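Local structure of insect group II chitinase (Ostrinia furnacalis, 5Y2A) at residues S184-D188 / G235-K240; A329-R333 / I366-L370; C288-K292 / C379-E383. The protein probably hydrolyses the beta-1,4 links of chitin, as the second catalytic domain of an insect group II chitinase of glycosyl hydrolase family 18. All coordinates share one frame; numbering follows the deposited sequence.

Contact 1: S184-D188 / G235-K240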
loop_
_atom_site.group_PDB
_atom_site.type_symbol
_atom_site.label_atom_id
_atom_site.label_comp_id
_atom_site.label_asym_id
_atom_site.label_seq_id
_atom_site.Cartn_x
_atom_site.Cartn_y
_atom_site.Cartn_z
ATOM N N SER A 184 -25.330 -15.972 13.517
ATOM C CA SER A 184 -25.968 -16.977 12.674
ATOM C C SER A 184 -27.474 -16.751 12.591
ATOM O O SER A 184 -28.069 -16.850 11.510
ATOM C CB SER A 184 -25.651 -18.377 13.208
ATOM O OG SER A 184 -26.238 -19.376 12.392
ATOM N N MET A 185 -28.104 -16.403 13.718
ATOM C CA MET A 185 -29.554 -16.246 13.733
ATOM C C MET A 185 -29.993 -14.973 13.021
ATOM O O MET A 185 -31.038 -14.956 12.358
ATOM C CB MET A 185 -30.065 -16.238 15.171
ATOM C CG MET A 185 -31.582 -16.254 15.297
ATOM S SD MET A 185 -32.020 -16.122 17.033
ATOM C CE MET A 185 -31.398 -14.483 17.370
ATOM N N ASN A 186 -29.217 -13.895 13.148
ATOM C CA ASN A 186 -29.655 -12.587 12.677
ATOM C C ASN A 186 -29.170 -12.237 11.275
ATOM O O ASN A 186 -29.656 -11.258 10.698
ATOM C CB ASN A 186 -29.214 -11.500 13.665
ATOM C CG ASN A 186 -30.075 -11.469 14.925
ATOM O OD1 ASN A 186 -31.206 -10.998 14.897
ATOM N ND2 ASN A 186 -29.536 -11.964 16.029
ATOM N N LEU A 187 -28.233 -12.989 10.706
ATOM C CA LEU A 187 -27.721 -12.704 9.370
ATOM C C LEU A 187 -28.339 -13.642 8.342
ATOM O O LEU A 187 -28.581 -14.819 8.626
ATOM C CB LEU A 187 -26.198 -12.835 9.336
ATOM C CG LEU A 187 -25.427 -11.858 10.218
ATOM C CD1 LEU A 187 -23.943 -12.207 10.209
ATOM C CD2 LEU A 187 -25.647 -10.422 9.751
ATOM N N ASP A 188 -28.584 -13.114 7.136
ATOM C CA ASP A 188 -29.067 -13.946 6.038
ATOM C C ASP A 188 -27.988 -14.896 5.534
ATOM O O ASP A 188 -28.307 -15.977 5.026
ATOM C CB ASP A 188 -29.583 -13.073 4.894
ATOM C CG ASP A 188 -30.842 -12.308 5.273
ATOM O OD1 ASP A 188 -31.908 -12.943 5.418
ATOM O OD2 ASP A 188 -30.766 -11.076 5.427
ATOM N N GLY A 235 -21.690 -22.843 16.997
ATOM C CA GLY A 235 -23.123 -22.647 16.988
ATOM C C GLY A 235 -23.715 -22.107 15.704
ATOM O O GLY A 235 -24.895 -21.743 15.700
ATOM N N ALA A 236 -22.943 -22.027 14.624
ATOM C CA ALA A 236 -23.450 -21.483 13.372
ATOM C C ALA A 236 -24.345 -22.488 12.654
ATOM O O ALA A 236 -24.052 -23.686 12.614
ATOM C CB ALA A 236 -22.292 -21.081 12.456
ATOM N N ASP A 237 -25.440 -21.979 12.090
ATOM C CA ASP A 237 -26.294 -22.723 11.166
ATOM C C ASP A 237 -25.521 -23.035 9.885
ATOM O O ASP A 237 -25.039 -22.113 9.220
ATOM C CB ASP A 237 -27.538 -21.882 10.866
ATOM C CG ASP A 237 -28.506 -22.548 9.894
ATOM O OD1 ASP A 237 -28.216 -23.642 9.370
ATOM O OD2 ASP A 237 -29.570 -21.945 9.634
ATOM N N ARG A 238 -25.400 -24.321 9.523
ATOM C CA ARG A 238 -24.601 -24.668 8.345
ATOM C C ARG A 238 -25.103 -23.959 7.083
ATOM O O ARG A 238 -24.298 -23.537 6.242
ATOM C CB ARG A 238 -24.630 -26.181 8.082
ATOM C CG ARG A 238 -23.907 -27.073 9.065
ATOM C CD ARG A 238 -24.121 -28.563 8.719
ATOM N NE ARG A 238 -23.218 -29.382 9.528
ATOM C CZ ARG A 238 -22.160 -30.037 9.065
ATOM N NH1 ARG A 238 -21.862 -29.994 7.778
ATOM N NH2 ARG A 238 -21.397 -30.735 9.897
ATOM N N LYS A 239 -26.429 -23.806 6.938
ATOM C CA LYS A 239 -26.968 -23.129 5.764
ATOM C C LYS A 239 -26.644 -21.637 5.729
ATOM O O LYS A 239 -26.874 -20.994 4.701
ATOM C CB LYS A 239 -28.489 -23.349 5.598
ATOM C CG LYS A 239 -28.856 -24.791 5.223
ATOM C CD LYS A 239 -28.063 -25.243 4.003
ATOM C CE LYS A 239 -28.374 -24.502 2.707
ATOM N NZ LYS A 239 -27.700 -25.157 1.539
ATOM N N LYS A 240 -26.258 -21.045 6.871
ATOM C CA LYS A 240 -25.854 -19.640 6.857
ATOM C C LYS A 240 -24.401 -19.441 6.434
ATOM O O LYS A 240 -24.018 -18.317 6.090
ATOM C CB LYS A 240 -26.045 -18.995 8.245
ATOM C CG LYS A 240 -27.497 -18.864 8.711
ATOM C CD LYS A 240 -28.302 -17.967 7.794
ATOM C CE LYS A 240 -29.733 -17.832 8.297
ATOM N NZ LYS A 240 -29.800 -17.076 9.571
HETATM O O HOH W 1 -32.488 -15.867 9.378
HETATM O O HOH W 2 -27.490 -18.550 3.580
#
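D237 meets S184 through its backbone while its flat carboxylate turns back on its own segment: K239 N stands over one face of that group, 3.0 Å from D237 OD1 and well out of plane, which closes an Asx turn. D237 N, at the head of the turn, donates to S184 OG in an almost straight hydrogen bond, 2.7 Å and 169°. Chi1 of S184 (-179°) swings the hydroxyl opposite its backbone N, towards D237.

K240 supplies the second grip. Its chain, bent at chi2 and chi4, passes alongside the hydroxyl of S184 and brings its ammonium to one carbonyl in the last turn of helix 180-186 and one just beyond it. NZ lies 2.6 Å from S184 O and 2.7 Å from L187 O, nearly in line with each C=O, and donates a third bond to a water. A positive charge would probably be favoured by the helix dipole. A second water joins D188 O to K239 O; L163 N and R153 hold the D188 carboxylate. Helix 180-186 leads into strand 189-192 and segment 235-240 into its parallel neighbour 241-254; these alpha-to-beta connections lie at the end of the family 18 TIM barrel where the strand N-termini gather.

Contact 2: A329-R333 / I366-L370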
loop_
_atom_site.group_PDB
_atom_site.type_symbol
_atom_site.label_atom_id
_atom_site.label_comp_id
_atom_site.label_asym_id
_atom_site.label_seq_id
_atom_site.Cartn_x
_atom_site.Cartn_y
_atom_site.Cartn_z
ATOM N N ALA A 329 -16.211 -25.837 -3.787
ATOM C CA ALA A 329 -17.644 -25.799 -4.039
ATOM C C ALA A 329 -18.286 -27.149 -3.742
ATOM O O ALA A 329 -19.392 -27.207 -3.198
ATOM C CB ALA A 329 -17.907 -25.377 -5.487
ATOM N N GLU A 330 -17.607 -28.245 -4.088
ATOM C CA GLU A 330 -18.144 -29.564 -3.770
ATOM C C GLU A 330 -18.121 -29.826 -2.273
ATOM O O GLU A 330 -19.023 -30.490 -1.746
ATOM C CB GLU A 330 -17.369 -30.643 -4.536
ATOM C CG GLU A 330 -17.611 -30.562 -6.032
ATOM C CD GLU A 330 -16.977 -31.690 -6.827
ATOM O OE1 GLU A 330 -15.942 -32.240 -6.394
ATOM O OE2 GLU A 330 -17.516 -32.005 -7.906
ATOM N N TYR A 331 -17.115 -29.293 -1.572
ATOM C CA TYR A 331 -17.100 -29.332 -0.111
ATOM C C TYR A 331 -18.322 -28.635 0.470
ATOM O O TYR A 331 -18.956 -29.141 1.405
ATOM C CB TYR A 331 -15.817 -28.679 0.396
ATOM C CG TYR A 331 -15.699 -28.545 1.897
ATOM C CD1 TYR A 331 -15.163 -29.571 2.664
ATOM C CD2 TYR A 331 -16.083 -27.380 2.543
ATOM C CE1 TYR A 331 -15.025 -29.442 4.034
ATOM C CE2 TYR A 331 -15.955 -27.244 3.917
ATOM C CZ TYR A 331 -15.423 -28.283 4.656
ATOM O OH TYR A 331 -15.284 -28.164 6.021
ATOM N N VAL A 332 -18.642 -27.447 -0.051
ATOM C CA VAL A 332 -19.840 -26.723 0.369
ATOM C C VAL A 332 -21.084 -27.583 0.187
ATOM O O VAL A 332 -21.953 -27.647 1.064
ATOM C CB VAL A 332 -19.954 -25.400 -0.414
ATOM C CG1 VAL A 332 -21.386 -24.861 -0.357
ATOM C CG2 VAL A 332 -18.958 -24.376 0.140
ATOM N N ARG A 333 -21.181 -28.271 -0.947
ATOM C CA ARG A 333 -22.367 -29.073 -1.187
ATOM C C ARG A 333 -22.386 -30.312 -0.296
ATOM O O ARG A 333 -23.435 -30.657 0.267
ATOM C CB ARG A 333 -22.450 -29.447 -2.663
ATOM C CG ARG A 333 -23.811 -29.931 -3.050
ATOM C CD ARG A 333 -24.011 -29.856 -4.533
ATOM N NE ARG A 333 -25.279 -30.466 -4.898
ATOM C CZ ARG A 333 -25.839 -30.360 -6.096
ATOM N NH1 ARG A 333 -25.236 -29.662 -7.049
ATOM N NH2 ARG A 333 -27.001 -30.948 -6.340
ATOM N N ILE A 366 -17.465 -22.688 -9.983
ATOM C CA ILE A 366 -18.278 -22.678 -8.766
ATOM C C ILE A 366 -19.768 -22.774 -9.104
ATOM O O ILE A 366 -20.526 -23.491 -8.433
ATOM C CB ILE A 366 -17.949 -21.426 -7.925
ATOM C CG1 ILE A 366 -16.517 -21.535 -7.374
ATOM C CG2 ILE A 366 -18.959 -21.248 -6.797
ATOM C CD1 ILE A 366 -15.993 -20.273 -6.692
ATOM N N ASN A 367 -20.213 -22.062 -10.144
ATOM C CA ASN A 367 -21.620 -22.123 -10.548
ATOM C C ASN A 367 -22.000 -23.506 -11.063
ATOM O O ASN A 367 -23.135 -23.960 -10.867
ATOM C CB ASN A 367 -21.901 -21.079 -11.620
ATOM C CG ASN A 367 -22.189 -19.732 -11.029
ATOM O OD1 ASN A 367 -23.340 -19.383 -10.779
ATOM N ND2 ASN A 367 -21.137 -18.967 -10.779
ATOM N N HIS A 368 -21.073 -24.163 -11.751
ATOM C CA HIS A 368 -21.286 -25.529 -12.215
ATOM C C HIS A 368 -21.630 -26.459 -11.055
ATOM O O HIS A 368 -22.619 -27.200 -11.105
ATOM C CB HIS A 368 -20.026 -25.989 -12.954
ATOM C CG HIS A 368 -20.003 -27.445 -13.292
ATOM N ND1 HIS A 368 -20.941 -28.038 -14.107
ATOM C CD2 HIS A 368 -19.133 -28.422 -12.943
ATOM C CE1 HIS A 368 -20.659 -29.323 -14.232
ATOM N NE2 HIS A 368 -19.566 -29.580 -13.537
ATOM N N VAL A 369 -20.842 -26.399 -9.979
ATOM C CA VAL A 369 -21.038 -27.299 -8.845
ATOM C C VAL A 369 -22.306 -26.944 -8.076
ATOM O O VAL A 369 -23.102 -27.820 -7.713
ATOM C CB VAL A 369 -19.807 -27.266 -7.920
ATOM C CG1 VAL A 369 -20.086 -28.056 -6.649
ATOM C CG2 VAL A 369 -18.578 -27.801 -8.647
ATOM N N LEU A 370 -22.489 -25.662 -7.769
ATOM C CA LEU A 370 -23.521 -25.254 -6.825
ATOM C C LEU A 370 -24.874 -25.007 -7.473
ATOM O O LEU A 370 -25.903 -25.123 -6.796
ATOM C CB LEU A 370 -23.085 -23.987 -6.084
ATOM C CG LEU A 370 -21.861 -24.152 -5.188
ATOM C CD1 LEU A 370 -21.593 -22.843 -4.469
ATOM C CD2 LEU A 370 -22.082 -25.293 -4.198
#
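Apolar packing centres on A329 and V369, whose CB atoms meet at 3.6 Å. V369 holds CG1 opposite its backbone N (chi1 172°), which lays this methyl over the A329-E330 peptide, 3.5 Å from A329 C; the E330 chain crosses V369 at about a right angle, with E330 CG 3.6 Å from V369 CG1. The next residue, L370, rests CD2 against both A329 O (3.4 Å) and V332 CG1 (3.9 Å), L370 and V332 again crossing at about a right angle. A329 and I366 have the nearest CA atoms, and the axes of the two segments pass 9.1 Å apart, running nearly parallel at 22°. They belong to neighbouring outer helices of the TIM barrel, 322-334 and 361-371, on either side in sequence of strand 339-343; V332, I366 and L370 all rest on S340 of that strand, and V332 and I366 also reach strand 241-254.

The polar link is made by the exposed R333. Extended from CG to NE, it sends NH1 to V369 O at 2.9 Å. The carbonyl lies at the edge of the guanidinium, within its plane, and points almost straight at NH1, although the N-H itself is bent off line. Lying in the final turn of helix 361-371, V369 O probably draws some added electrostatic attraction to the arginine's positive charge.

Contact 3: C288-K292 / C379-E383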
loop_
_atom_site.group_PDB
_atom_site.type_symbol
_atom_site.label_atom_id
_atom_site.label_comp_id
_atom_site.label_asym_id
_atom_site.label_seq_id
_atom_site.Cartn_x
_atom_site.Cartn_y
_atom_site.Cartn_z
ATOM N N CYS A 288 -1.966 -16.833 -14.613
ATOM C CA CYS A 288 -2.082 -17.559 -15.875
ATOM C C CYS A 288 -1.045 -17.076 -16.877
ATOM O O CYS A 288 -0.375 -17.881 -17.534
ATOM C CB CYS A 288 -3.489 -17.391 -16.449
ATOM S SG CYS A 288 -4.717 -18.461 -15.694
ATOM N N GLU A 289 -0.908 -15.758 -17.021
ATOM C CA GLU A 289 0.093 -15.226 -17.938
ATOM C C GLU A 289 1.485 -15.726 -17.576
ATOM O O GLU A 289 2.279 -16.073 -18.456
ATOM C CB GLU A 289 0.063 -13.698 -17.936
ATOM C CG GLU A 289 1.100 -13.091 -18.876
ATOM C CD GLU A 289 1.081 -11.581 -18.878
ATOM O OE1 GLU A 289 0.146 -10.996 -18.291
ATOM O OE2 GLU A 289 2.002 -10.978 -19.470
ATOM N N ARG A 290 1.801 -15.765 -16.281
ATOM C CA ARG A 290 3.121 -16.223 -15.861
ATOM C C ARG A 290 3.340 -17.691 -16.212
ATOM O O ARG A 290 4.414 -18.068 -16.697
ATOM C CB ARG A 290 3.296 -15.975 -14.367
ATOM C CG ARG A 290 3.519 -14.502 -14.077
ATOM C CD ARG A 290 3.175 -14.089 -12.664
ATOM N NE ARG A 290 3.699 -12.743 -12.426
ATOM C CZ ARG A 290 3.211 -11.640 -12.990
ATOM N NH1 ARG A 290 2.160 -11.702 -13.813
ATOM N NH2 ARG A 290 3.775 -10.468 -12.726
ATOM N N VAL A 291 2.337 -18.534 -15.982
ATOM C CA VAL A 291 2.472 -19.948 -16.325
ATOM C C VAL A 291 2.485 -20.137 -17.838
ATOM O O VAL A 291 3.340 -20.847 -18.380
ATOM C CB VAL A 291 1.353 -20.774 -15.668
ATOM C CG1 VAL A 291 1.371 -22.211 -16.193
ATOM C CG2 VAL A 291 1.513 -20.768 -14.161
ATOM N N LYS A 292 1.549 -19.493 -18.541
ATOM C CA LYS A 292 1.361 -19.758 -19.966
ATOM C C LYS A 292 2.456 -19.126 -20.816
ATOM O O LYS A 292 2.927 -19.738 -21.780
ATOM C CB LYS A 292 -0.004 -19.247 -20.429
ATOM C CG LYS A 292 -1.214 -19.879 -19.754
ATOM C CD LYS A 292 -1.465 -21.306 -20.199
ATOM C CE LYS A 292 -2.850 -21.751 -19.759
ATOM N NZ LYS A 292 -3.047 -23.218 -19.896
ATOM N N CYS A 379 -9.705 -26.511 -16.210
ATOM C CA CYS A 379 -8.557 -26.397 -17.093
ATOM C C CYS A 379 -7.265 -26.599 -16.315
ATOM O O CYS A 379 -7.147 -26.214 -15.149
ATOM C CB CYS A 379 -8.537 -25.045 -17.795
ATOM S SG CYS A 379 -9.984 -24.771 -18.817
ATOM N N ILE A 380 -6.298 -27.214 -16.981
ATOM C CA ILE A 380 -5.021 -27.540 -16.381
ATOM C C ILE A 380 -4.037 -26.450 -16.792
ATOM O O ILE A 380 -3.724 -26.287 -17.973
ATOM C CB ILE A 380 -4.558 -28.935 -16.806
ATOM C CG1 ILE A 380 -5.633 -29.962 -16.423
ATOM C CG2 ILE A 380 -3.238 -29.291 -16.158
ATOM C CD1 ILE A 380 -6.299 -30.660 -17.595
ATOM N N LEU A 381 -3.597 -25.674 -15.802
ATOM C CA LEU A 381 -2.731 -24.529 -16.043
ATOM C C LEU A 381 -1.463 -24.915 -16.805
ATOM O O LEU A 381 -1.067 -24.248 -17.770
ATOM C CB LEU A 381 -2.362 -23.903 -14.708
ATOM C CG LEU A 381 -3.266 -22.800 -14.205
ATOM C CD1 LEU A 381 -2.540 -22.104 -13.081
ATOM C CD2 LEU A 381 -3.521 -21.873 -15.356
ATOM N N HIS A 382 -0.875 -25.956 -16.386
ATOM C CA HIS A 382 0.344 -26.485 -16.852
ATOM C C HIS A 382 0.275 -26.863 -18.323
ATOM O O HIS A 382 1.250 -26.795 -18.974
ATOM C CB HIS A 382 0.821 -27.665 -15.952
ATOM C CG HIS A 382 0.068 -27.864 -14.656
ATOM N ND1 HIS A 382 0.545 -28.697 -13.688
ATOM C CD2 HIS A 382 -1.127 -27.429 -14.204
ATOM C CE1 HIS A 382 -0.289 -28.743 -12.684
ATOM N NE2 HIS A 382 -1.320 -27.974 -12.973
ATOM N N GLU A 383 -0.881 -27.247 -18.810
ATOM C CA GLU A 383 -1.100 -27.698 -20.171
ATOM C C GLU A 383 -0.961 -26.508 -21.121
ATOM O O GLU A 383 -1.625 -25.486 -20.933
ATOM C CB GLU A 383 -2.494 -28.318 -20.306
ATOM C CG GLU A 383 -2.519 -29.839 -20.365
ATOM C CD GLU A 383 -3.930 -30.371 -20.481
ATOM O OE1 GLU A 383 -4.782 -29.659 -21.049
ATOM O OE2 GLU A 383 -4.189 -31.498 -20.014
#
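K292 NZ is the polar atom that ties the C-terminal tail to helix 284-292, donating to two carbonyls of the last three residues. The bond to E383 O, 2.9 Å long, runs nearly straight on from the C=O (168°). At L381 O the ammonium instead stands above the carbonyl plane, 3.1 Å away and clear of the lone-pair directions. A bend at chi2 (-73°) brings the lysine round so that CD and CE also run beside L381 O before NZ spans the two acceptors. Both carbonyls are presented from a type I turn, I380 to E383, closed by E383 N to I380 O at 3.1 Å.

In sequence, helix 284-292 falls between barrel strand 241-254 and barrel helix 322-334, consistent with the alpha/beta insertion domain of family 18 chitinases; the tail folds back from the barrel to cover this insertion.

The apolar part joins buried C288 and L381 with the partly exposed V291. L381 directs CD2 at C288 SG, 3.6 Å away, a sulfur already fixed by its disulfide to C355, and the leucine also touches F319. V291 CG1, opposite its own backbone N, presses on the L381 peptide 3.5 Å from L381 O, so this oxygen has the lysine and the valine methyl as neighbours. At the head of segment 379-383, C379, modelled in two conformers, is disulfide-bonded to C357, and its N donates to D322 OD2.

Overall arrangement
Contacts 1 and 2 both lie beside strand 241-254 of the barrel: segment 235-240 leads into it, and V332 and I366 touch it. Their centres are 19 Å apart and their nearest atoms about 6 Å. Contact 3 lies on the other side of the chain's centre from contact 1, 38 Å between centres, and 23 Å from contact 2, which is nested inside the chain loop that contact 3 closes. A bound NAG, probably part of an N-linked glycan on N225 and not substrate, is about 12 Å from the E330 side chain; Y331 OH bonds N225 OD1. In family 18 catalysis takes place at the C-terminal ends of the barrel strands, opposite the end where contact 1 links its connections.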